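Local coordinates for protein prolyl endopeptidase (Myxococcus xanthus, PDB 2BKL) that probably acts as a serine endopeptidase that hydrolyses oligopeptides after proline and, much less readily, after alanine, at residues T120-T125 and G653-A658; Q389-S394 and S400-K405; M432-R437 and Q519-P524. One frame throughout, in Å; residues are numbered along the deposited sequence.

The three contacts sample both halves of the enzyme and the seam between them. Interaction 1 spans that seam, joining a blade of the N-terminal beta-propeller to the loop that follows His651, a residue of the ligand pocket; the side chain of Ser122 lies about 13 Å from the bound N-[(benzyloxy)carbonyl]-L-alanyl-L-proline. Interaction 2 is a hairpin in the last blade of the propeller, and interaction 3 packs a sheet strand of the hydrolase domain against a loop after a helix. Their centres are about 28 Å (1 and 2), 34 Å (1 and 3) and 33 Å (2 and 3) apart, and none touches another; they lie in different parts of the fold: domain interface, propeller blade and hydrolase domain.

Interaction 1 of 3, residues T120-T125 and G653-A658; sequences TVSLGT and GADQVA
Ser122 and Asp655 meet through a single polar bond: the serine hydroxyl OG donates to Asp655 OD2 at 2.8 Å. It reaches the anti lone pair of that oxygen, the one turned away from the other carboxylate oxygen. Behind the hydroxyl, Ser122 CB comes within 3.4 Å of the same OD2, so the short serine side chain brings its hydroxyl directly to the carboxylate. A water adds a second link, donating to Asp655 OD2 at 2.6 Å and accepting from the backbone Leu123 N at 2.9 Å. Serine and its neighbour thus hold one carboxylate oxygen through a hydroxyl and a water-relayed amide. This is a domain interface of the prolyl oligopeptidase fold: residues 121-125 begin the first strand of a propeller blade, while residues 653-658 run from the loop after His651 into the last helix of the alpha/beta-hydrolase domain. The aspartate carries CG anti to its amide nitrogen (chi1 -173°), which directs the carboxylate out from the loop to the strand. A third propeller residue, Lys93, forms a salt bridge with OD2 and also hydrogen-bonds Ser122 OG, and its charge would probably favour the ionised aspartate. Farther out, Gln656 occupies the N-cap position of the helix, and Glu92 OE1 accepts from Ala658 N in its first turn, tying the helix start to the propeller as well.

Interaction 2 of 3, residues Q389-S394 and S400-K405; sequences QIYKTS and SELWAK
Ile390 O is gripped by two amides of the partner strand: Trp403 N at 2.8 Å, in the carbonyl plane, and Ala404 N at 3.2 Å, tilted somewhat out of it. Two consecutive residues facing one define a classic beta bulge, and the pairing shifts by one residue here. On one side of it Ile390 N donates to Ala404 O at 2.9 Å; on the other, Lys392 and Glu401 form a hydrogen-bonded antiparallel pair. With CG anti to the backbone N (chi1 -173°), the extra residue, Trp403, extends its indole alongside the Ile390 side chain, CE3 lying 3.8 Å from Ile390 CG2. The bulky, flat indole suits a place between blades, for it also touches Val72 and Pro75 of the first blade's strand 71-78 and meets Tyr378 edge-to-face. Across the other face of the sheet, Leu402 CD1 sits over the Tyr391 ring in a CH-pi contact, 4.1 Å from its centroid and 22° off the normal. The tyrosine's hydroxyl OH donates to Gln389 OE1 at 2.9 Å from above the amide plane, which ties the ring's polar end to its own strand. Near the turn end of the hairpin a water donates to both Lys392 O and Glu401 OE2. The hairpin is therefore held by backbone bonds, with apolar carbon on both faces, while the Lys392 and Glu401 charges, 5.1 Å apart at NZ and OE2, probably attract only weakly.

Interaction 3 of 3, residues M432-R437 and Q519-P524; sequences MFVVHR and QKYTQP
Tyr521 reaches from its loop across to Val434 and His436 of the strand. Its CB is directed at the strand, and CG lies anti to the carbonyl carbon (chi1 -65°), which lays the ring against those two side chains. The ring's CE1 does most of the touching, at 3.8 Å from Val434 CG1. CZ follows at 4.0 Å from the same methyl, which sits over one face in a CH-pi contact, 4.2 Å from the ring centroid and 28° off its normal. CE1 also lies 4.2 Å from His436 CD2, the two side chains crossing at about a right angle. At the tip, OH hydrogen-bonds Glu418 OE2, and Arg442 makes a cation-pi contact with the ring. His436 NE2 bonds the same Glu418 oxygen, while its ND1 donates to Arg437 O at 2.8 Å, almost straight at 175° and in the imidazole plane. With both nitrogens engaged the imidazole cannot turn freely, and the carboxylate is likely to favour its protonated form. A leucine at His436 would probably leave Arg437 O without this donor and Glu418 OE2 with only the tyrosine hydroxyl of this pair. A Schellman motif, Lys520 as C-prime, ends helix 503-518, and the loop leads into strand 527-532 and Ser533, a pocket residue probably on the nucleophile elbow. This connection and strand 429-437, antiparallel to its neighbours 415-423 and 477-481, are typical of the alpha/beta-hydrolase fold.

Interaction 1 of 3, residues T120-T125 and G653-A658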
loop_
_atom_site.group_PDB
_atom_site.type_symbol
_atom_site.label_atom_id
_atom_site.label_comp_id
_atom_site.label_asym_id
_atom_site.label_seq_id
_atom_site.Cartn_x
_atom_site.Cartn_y
_atom_site.Cartn_z
ATOM N N THR A 120 19.245 7.910 -5.711
ATOM C CA THR A 120 19.159 6.844 -4.711
ATOM C C THR A 120 18.815 7.289 -3.283
ATOM O O THR A 120 18.990 6.521 -2.337
ATOM C CB THR A 120 20.446 6.016 -4.677
ATOM O OG1 THR A 120 21.569 6.868 -4.452
ATOM C CG2 THR A 120 20.692 5.311 -6.039
ATOM N N VAL A 121 18.352 8.522 -3.122
ATOM C CA VAL A 121 17.800 8.986 -1.851
ATOM C C VAL A 121 16.467 9.656 -2.149
ATOM O O VAL A 121 16.392 10.544 -2.995
ATOM C CB VAL A 121 18.739 9.962 -1.108
ATOM C CG1 VAL A 121 18.170 10.296 0.305
ATOM C CG2 VAL A 121 20.130 9.367 -1.004
ATOM N N SER A 122 15.432 9.218 -1.456
ATOM C CA SER A 122 14.070 9.666 -1.696
ATOM C C SER A 122 13.482 10.445 -0.518
ATOM O O SER A 122 13.903 10.333 0.611
ATOM C CB SER A 122 13.176 8.468 -1.971
ATOM O OG SER A 122 13.519 7.899 -3.217
ATOM N N LEU A 123 12.452 11.213 -0.830
ATOM C CA LEU A 123 11.654 11.896 0.158
ATOM C C LEU A 123 10.559 10.964 0.644
ATOM O O LEU A 123 9.832 10.367 -0.166
ATOM C CB LEU A 123 11.052 13.161 -0.449
ATOM C CG LEU A 123 9.992 13.898 0.361
ATOM C CD1 LEU A 123 10.584 14.439 1.673
ATOM C CD2 LEU A 123 9.400 15.009 -0.461
ATOM N N GLY A 124 10.426 10.822 1.951
ATOM C CA GLY A 124 9.340 10.087 2.560
ATOM C C GLY A 124 8.245 11.012 3.071
ATOM O O GLY A 124 7.824 11.960 2.398
ATOM N N THR A 125 7.748 10.737 4.265
ATOM C CA THR A 125 6.755 11.584 4.898
ATOM C C THR A 125 7.262 13.021 5.113
ATOM O O THR A 125 8.460 13.235 5.349
ATOM C CB THR A 125 6.369 10.980 6.264
ATOM O OG1 THR A 125 5.138 11.556 6.718
ATOM C CG2 THR A 125 7.383 11.339 7.341
ATOM N N GLY A 653 9.778 0.072 -5.160
ATOM C CA GLY A 653 10.569 0.444 -6.323
ATOM C C GLY A 653 11.628 1.507 -6.044
ATOM O O GLY A 653 11.875 1.880 -4.892
ATOM N N ALA A 654 12.224 2.033 -7.110
ATOM C CA ALA A 654 13.407 2.883 -7.041
ATOM C C ALA A 654 13.059 4.365 -6.989
ATOM O O ALA A 654 13.945 5.187 -6.798
ATOM C CB ALA A 654 14.335 2.617 -8.236
ATOM N N ASP A 655 11.785 4.715 -7.174
ATOM C CA ASP A 655 11.375 6.131 -7.179
ATOM C C ASP A 655 12.141 6.952 -8.208
ATOM O O ASP A 655 12.656 8.032 -7.911
ATOM C CB ASP A 655 11.560 6.754 -5.790
ATOM C CG ASP A 655 11.007 8.162 -5.687
ATOM O OD1 ASP A 655 10.033 8.537 -6.384
ATOM O OD2 ASP A 655 11.503 8.941 -4.860
ATOM N N GLN A 656 12.192 6.429 -9.426
ATOM C CA GLN A 656 12.873 7.047 -10.559
ATOM C C GLN A 656 12.008 6.747 -11.762
ATOM O O GLN A 656 11.866 5.568 -12.131
ATOM C CB GLN A 656 14.259 6.423 -10.789
ATOM C CG GLN A 656 15.349 6.860 -9.833
ATOM C CD GLN A 656 15.805 8.284 -10.104
ATOM O OE1 GLN A 656 15.349 9.194 -9.447
ATOM N NE2 GLN A 656 16.708 8.473 -11.072
ATOM N N VAL A 657 11.477 7.772 -12.424
ATOM C CA VAL A 657 10.588 7.552 -13.551
ATOM C C VAL A 657 11.252 6.721 -14.634
ATOM O O VAL A 657 10.626 5.810 -15.207
ATOM C CB VAL A 657 10.068 8.869 -14.156
ATOM C CG1 VAL A 657 9.183 8.582 -15.380
ATOM C CG2 VAL A 657 9.251 9.623 -13.137
ATOM N N ALA A 658 12.501 7.028 -14.954
ATOM C CA ALA A 658 13.195 6.233 -15.978
ATOM C C ALA A 658 13.223 4.743 -15.677
ATOM O O ALA A 658 13.137 3.914 -16.607
ATOM C CB ALA A 658 14.633 6.750 -16.182
HETATM O O HOH W 1 11.701 11.229 -3.618
#

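Interaction 2 of 3, residues Q389-S394 and S400-K405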
loop_
_atom_site.group_PDB
_atom_site.type_symbol
_atom_site.label_atom_id
_atom_site.label_comp_id
_atom_site.label_asym_id
_atom_site.label_seq_id
_atom_site.Cartn_x
_atom_site.Cartn_y
_atom_site.Cartn_z
ATOM N N GLN A 389 -7.869 14.189 -11.008
ATOM C CA GLN A 389 -8.440 15.511 -10.939
ATOM C C GLN A 389 -8.574 15.865 -9.478
ATOM O O GLN A 389 -8.984 15.034 -8.688
ATOM C CB GLN A 389 -9.817 15.495 -11.544
ATOM C CG GLN A 389 -9.806 15.172 -13.050
ATOM C CD GLN A 389 -11.178 15.018 -13.660
ATOM O OE1 GLN A 389 -12.192 14.966 -12.961
ATOM N NE2 GLN A 389 -11.208 14.887 -14.978
ATOM N N ILE A 390 -8.267 17.089 -9.111
ATOM C CA ILE A 390 -8.490 17.581 -7.775
ATOM C C ILE A 390 -9.533 18.663 -7.800
ATOM O O ILE A 390 -9.458 19.575 -8.601
ATOM C CB ILE A 390 -7.202 18.130 -7.166
ATOM C CG1 ILE A 390 -6.116 17.058 -7.142
ATOM C CG2 ILE A 390 -7.486 18.699 -5.773
ATOM C CD1 ILE A 390 -4.787 17.616 -6.707
ATOM N N TYR A 391 -10.514 18.542 -6.917
ATOM C CA TYR A 391 -11.570 19.524 -6.753
ATOM C C TYR A 391 -11.400 20.269 -5.447
ATOM O O TYR A 391 -11.060 19.683 -4.414
ATOM C CB TYR A 391 -12.951 18.839 -6.811
ATOM C CG TYR A 391 -13.252 18.372 -8.206
ATOM C CD1 TYR A 391 -12.779 17.154 -8.653
ATOM C CD2 TYR A 391 -13.979 19.147 -9.071
ATOM C CE1 TYR A 391 -12.990 16.738 -9.924
ATOM C CE2 TYR A 391 -14.232 18.722 -10.380
ATOM C CZ TYR A 391 -13.717 17.511 -10.782
ATOM O OH TYR A 391 -13.950 17.040 -12.058
ATOM N N LYS A 392 -11.647 21.571 -5.502
ATOM C CA LYS A 392 -11.669 22.410 -4.322
ATOM C C LYS A 392 -13.137 22.682 -4.025
ATOM O O LYS A 392 -13.892 23.135 -4.889
ATOM C CB LYS A 392 -10.906 23.709 -4.566
ATOM C CG LYS A 392 -10.922 24.678 -3.385
ATOM C CD LYS A 392 -10.100 25.933 -3.683
ATOM C CE LYS A 392 -10.478 27.085 -2.799
ATOM N NZ LYS A 392 -9.920 28.364 -3.306
ATOM N N THR A 393 -13.546 22.392 -2.797
ATOM C CA THR A 393 -14.938 22.513 -2.415
ATOM C C THR A 393 -15.075 23.364 -1.166
ATOM O O THR A 393 -14.149 23.465 -0.373
ATOM C CB THR A 393 -15.581 21.127 -2.164
ATOM O OG1 THR A 393 -15.149 20.598 -0.892
ATOM C CG2 THR A 393 -15.133 20.077 -3.151
ATOM N N SER A 394 -16.235 23.984 -1.013
ATOM C CA SER A 394 -16.603 24.632 0.224
ATOM C C SER A 394 -17.413 23.664 1.072
ATOM O O SER A 394 -18.409 23.116 0.644
ATOM C CB SER A 394 -17.458 25.873 -0.051
ATOM O OG SER A 394 -18.119 26.295 1.138
ATOM N N SER A 400 -18.195 23.461 -5.662
ATOM C CA SER A 400 -17.066 22.646 -6.068
ATOM C C SER A 400 -16.493 23.148 -7.391
ATOM O O SER A 400 -17.243 23.447 -8.321
ATOM C CB SER A 400 -17.533 21.214 -6.225
ATOM O OG SER A 400 -16.491 20.424 -6.774
ATOM N N GLU A 401 -15.179 23.253 -7.465
ATOM C CA GLU A 401 -14.495 23.750 -8.670
ATOM C C GLU A 401 -13.338 22.819 -8.971
ATOM O O GLU A 401 -12.647 22.409 -8.045
ATOM C CB GLU A 401 -13.877 25.140 -8.418
ATOM C CG GLU A 401 -14.807 26.211 -7.884
ATOM C CD GLU A 401 -14.066 27.499 -7.552
ATOM O OE1 GLU A 401 -13.535 28.147 -8.490
ATOM O OE2 GLU A 401 -14.000 27.861 -6.362
ATOM N N LEU A 402 -13.088 22.525 -10.245
ATOM C CA LEU A 402 -11.853 21.854 -10.628
ATOM C C LEU A 402 -10.657 22.729 -10.288
ATOM O O LEU A 402 -10.582 23.912 -10.661
ATOM C CB LEU A 402 -11.866 21.502 -12.109
ATOM C CG LEU A 402 -10.636 20.738 -12.607
ATOM C CD1 LEU A 402 -10.647 19.307 -12.085
ATOM C CD2 LEU A 402 -10.623 20.776 -14.123
ATOM N N TRP A 403 -9.710 22.153 -9.576
ATOM C CA TRP A 403 -8.529 22.844 -9.124
ATOM C C TRP A 403 -7.284 22.418 -9.912
ATOM O O TRP A 403 -6.417 23.242 -10.171
ATOM C CB TRP A 403 -8.347 22.594 -7.632
ATOM C CG TRP A 403 -7.247 23.365 -6.949
ATOM C CD1 TRP A 403 -7.297 24.668 -6.542
ATOM C CD2 TRP A 403 -5.978 22.869 -6.532
ATOM N NE1 TRP A 403 -6.124 25.017 -5.922
ATOM C CE2 TRP A 403 -5.289 23.935 -5.911
ATOM C CE3 TRP A 403 -5.323 21.637 -6.659
ATOM C CZ2 TRP A 403 -4.002 23.795 -5.391
ATOM C CZ3 TRP A 403 -4.054 21.496 -6.130
ATOM C CH2 TRP A 403 -3.400 22.574 -5.510
ATOM N N ALA A 404 -7.162 21.126 -10.212
ATOM C CA ALA A 404 -6.052 20.610 -11.006
ATOM C C ALA A 404 -6.494 19.380 -11.747
ATOM O O ALA A 404 -7.364 18.677 -11.300
ATOM C CB ALA A 404 -4.860 20.272 -10.105
ATOM N N LYS A 405 -5.879 19.135 -12.903
ATOM C CA LYS A 405 -6.138 17.958 -13.711
ATOM C C LYS A 405 -4.838 17.572 -14.381
ATOM O O LYS A 405 -4.163 18.440 -14.932
ATOM C CB LYS A 405 -7.201 18.317 -14.761
ATOM C CG LYS A 405 -7.542 17.256 -15.771
ATOM C CD LYS A 405 -8.797 17.635 -16.588
ATOM C CE LYS A 405 -8.510 18.684 -17.663
ATOM N NZ LYS A 405 -8.391 18.105 -19.057
HETATM O O HOH W 2 -14.723 25.809 -4.499
#

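Interaction 3 of 3, residues M432-R437 and Q519-P524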
loop_
_atom_site.group_PDB
_atom_site.type_symbol
_atom_site.label_atom_id
_atom_site.label_comp_id
_atom_site.label_asym_id
_atom_site.label_seq_id
_atom_site.Cartn_x
_atom_site.Cartn_y
_atom_site.Cartn_z
ATOM N N MET A 432 -15.684 -7.366 -9.600
ATOM C CA MET A 432 -14.497 -7.229 -10.436
ATOM C C MET A 432 -14.707 -6.100 -11.428
ATOM O O MET A 432 -15.796 -5.982 -12.029
ATOM C CB MET A 432 -14.179 -8.546 -11.162
ATOM C CG MET A 432 -12.991 -8.442 -12.077
ATOM S SD MET A 432 -12.300 -10.078 -12.535
ATOM C CE MET A 432 -13.687 -10.902 -13.204
ATOM N N PHE A 433 -13.698 -5.251 -11.613
ATOM C CA PHE A 433 -13.658 -4.280 -12.701
ATOM C C PHE A 433 -12.998 -4.872 -13.922
ATOM O O PHE A 433 -11.998 -5.575 -13.812
ATOM C CB PHE A 433 -12.889 -3.023 -12.287
ATOM C CG PHE A 433 -13.449 -2.288 -11.108
ATOM C CD1 PHE A 433 -14.625 -1.559 -11.223
ATOM C CD2 PHE A 433 -12.774 -2.278 -9.881
ATOM C CE1 PHE A 433 -15.145 -0.856 -10.132
ATOM C CE2 PHE A 433 -13.274 -1.551 -8.817
ATOM C CZ PHE A 433 -14.441 -0.863 -8.927
ATOM N N VAL A 434 -13.559 -4.599 -15.098
ATOM C CA VAL A 434 -13.005 -5.075 -16.354
ATOM C C VAL A 434 -12.878 -3.901 -17.293
ATOM O O VAL A 434 -13.864 -3.209 -17.569
ATOM C CB VAL A 434 -13.834 -6.217 -16.979
ATOM C CG1 VAL A 434 -13.088 -6.784 -18.188
ATOM C CG2 VAL A 434 -14.105 -7.327 -15.971
ATOM N N VAL A 435 -11.671 -3.662 -17.784
ATOM C CA VAL A 435 -11.364 -2.465 -18.575
ATOM C C VAL A 435 -10.831 -2.894 -19.929
ATOM O O VAL A 435 -9.986 -3.782 -20.046
ATOM C CB VAL A 435 -10.283 -1.585 -17.859
ATOM C CG1 VAL A 435 -10.106 -0.269 -18.587
ATOM C CG2 VAL A 435 -10.643 -1.362 -16.369
ATOM N N HIS A 436 -11.337 -2.276 -20.985
ATOM C CA HIS A 436 -10.914 -2.622 -22.335
ATOM C C HIS A 436 -11.361 -1.557 -23.322
ATOM O O HIS A 436 -12.201 -0.722 -23.018
ATOM C CB HIS A 436 -11.483 -3.980 -22.754
ATOM C CG HIS A 436 -12.951 -4.088 -22.537
ATOM N ND1 HIS A 436 -13.886 -3.606 -23.440
ATOM C CD2 HIS A 436 -13.661 -4.627 -21.521
ATOM C CE1 HIS A 436 -15.101 -3.829 -22.967
ATOM N NE2 HIS A 436 -14.990 -4.446 -21.805
ATOM N N ARG A 437 -10.824 -1.620 -24.540
ATOM C CA ARG A 437 -11.344 -0.775 -25.616
ATOM C C ARG A 437 -12.820 -1.076 -25.858
ATOM O O ARG A 437 -13.258 -2.234 -25.789
ATOM C CB ARG A 437 -10.583 -1.009 -26.920
ATOM C CG ARG A 437 -9.183 -0.441 -26.954
ATOM C CD ARG A 437 -8.472 -0.699 -28.250
ATOM N NE ARG A 437 -9.130 0.063 -29.304
ATOM C CZ ARG A 437 -8.903 1.367 -29.528
ATOM N NH1 ARG A 437 -7.999 2.050 -28.818
ATOM N NH2 ARG A 437 -9.590 1.995 -30.474
ATOM N N GLN A 519 -16.974 -15.813 -19.790
ATOM C CA GLN A 519 -17.578 -14.636 -20.399
ATOM C C GLN A 519 -16.916 -14.167 -21.701
ATOM O O GLN A 519 -17.226 -13.092 -22.205
ATOM C CB GLN A 519 -17.648 -13.476 -19.378
ATOM C CG GLN A 519 -18.672 -13.680 -18.296
ATOM C CD GLN A 519 -20.018 -13.844 -18.838
ATOM O OE1 GLN A 519 -20.392 -13.140 -19.776
ATOM N NE2 GLN A 519 -20.753 -14.818 -18.322
ATOM N N LYS A 520 -16.043 -15.000 -22.260
ATOM C CA LYS A 520 -15.538 -14.812 -23.635
ATOM C C LYS A 520 -14.567 -13.637 -23.769
ATOM O O LYS A 520 -14.360 -13.130 -24.866
ATOM C CB LYS A 520 -16.684 -14.725 -24.653
ATOM C CG LYS A 520 -17.631 -15.928 -24.639
ATOM C CD LYS A 520 -16.939 -17.216 -25.003
ATOM C CE LYS A 520 -17.969 -18.337 -25.241
ATOM N NZ LYS A 520 -17.384 -19.689 -25.040
ATOM N N TYR A 521 -13.932 -13.217 -22.681
ATOM C CA TYR A 521 -12.856 -12.256 -22.809
ATOM C C TYR A 521 -11.597 -12.937 -23.309
ATOM O O TYR A 521 -10.872 -12.386 -24.116
ATOM C CB TYR A 521 -12.559 -11.562 -21.493
ATOM C CG TYR A 521 -13.688 -10.702 -20.980
ATOM C CD1 TYR A 521 -13.850 -9.402 -21.438
ATOM C CD2 TYR A 521 -14.574 -11.175 -20.023
ATOM C CE1 TYR A 521 -14.893 -8.604 -20.979
ATOM C CE2 TYR A 521 -15.616 -10.387 -19.572
ATOM C CZ TYR A 521 -15.744 -9.095 -20.020
ATOM O OH TYR A 521 -16.774 -8.269 -19.571
ATOM N N THR A 522 -11.338 -14.131 -22.830
ATOM C CA THR A 522 -10.008 -14.717 -22.966
ATOM C C THR A 522 -10.038 -16.232 -22.848
ATOM O O THR A 522 -11.102 -16.861 -22.754
ATOM C CB THR A 522 -9.083 -14.050 -21.930
ATOM O OG1 THR A 522 -7.705 -14.342 -22.192
ATOM C CG2 THR A 522 -9.343 -14.501 -20.520
ATOM N N GLN A 523 -8.858 -16.823 -22.860
ATOM C CA GLN A 523 -8.678 -18.270 -22.616
ATOM C C GLN A 523 -7.402 -18.426 -21.784
ATOM O O GLN A 523 -6.601 -17.493 -21.707
ATOM C CB GLN A 523 -8.595 -19.070 -23.914
ATOM C CG GLN A 523 -7.515 -18.613 -24.843
ATOM C CD GLN A 523 -7.389 -19.489 -26.084
ATOM O OE1 GLN A 523 -7.251 -20.706 -25.962
ATOM N NE2 GLN A 523 -7.432 -18.882 -27.256
ATOM N N PRO A 524 -7.226 -19.563 -21.105
ATOM C CA PRO A 524 -6.066 -19.707 -20.220
ATOM C C PRO A 524 -4.713 -19.309 -20.845
ATOM O O PRO A 524 -3.924 -18.601 -20.202
ATOM C CB PRO A 524 -6.127 -21.179 -19.827
ATOM C CG PRO A 524 -7.587 -21.468 -19.839
ATOM C CD PRO A 524 -8.113 -20.747 -21.022
#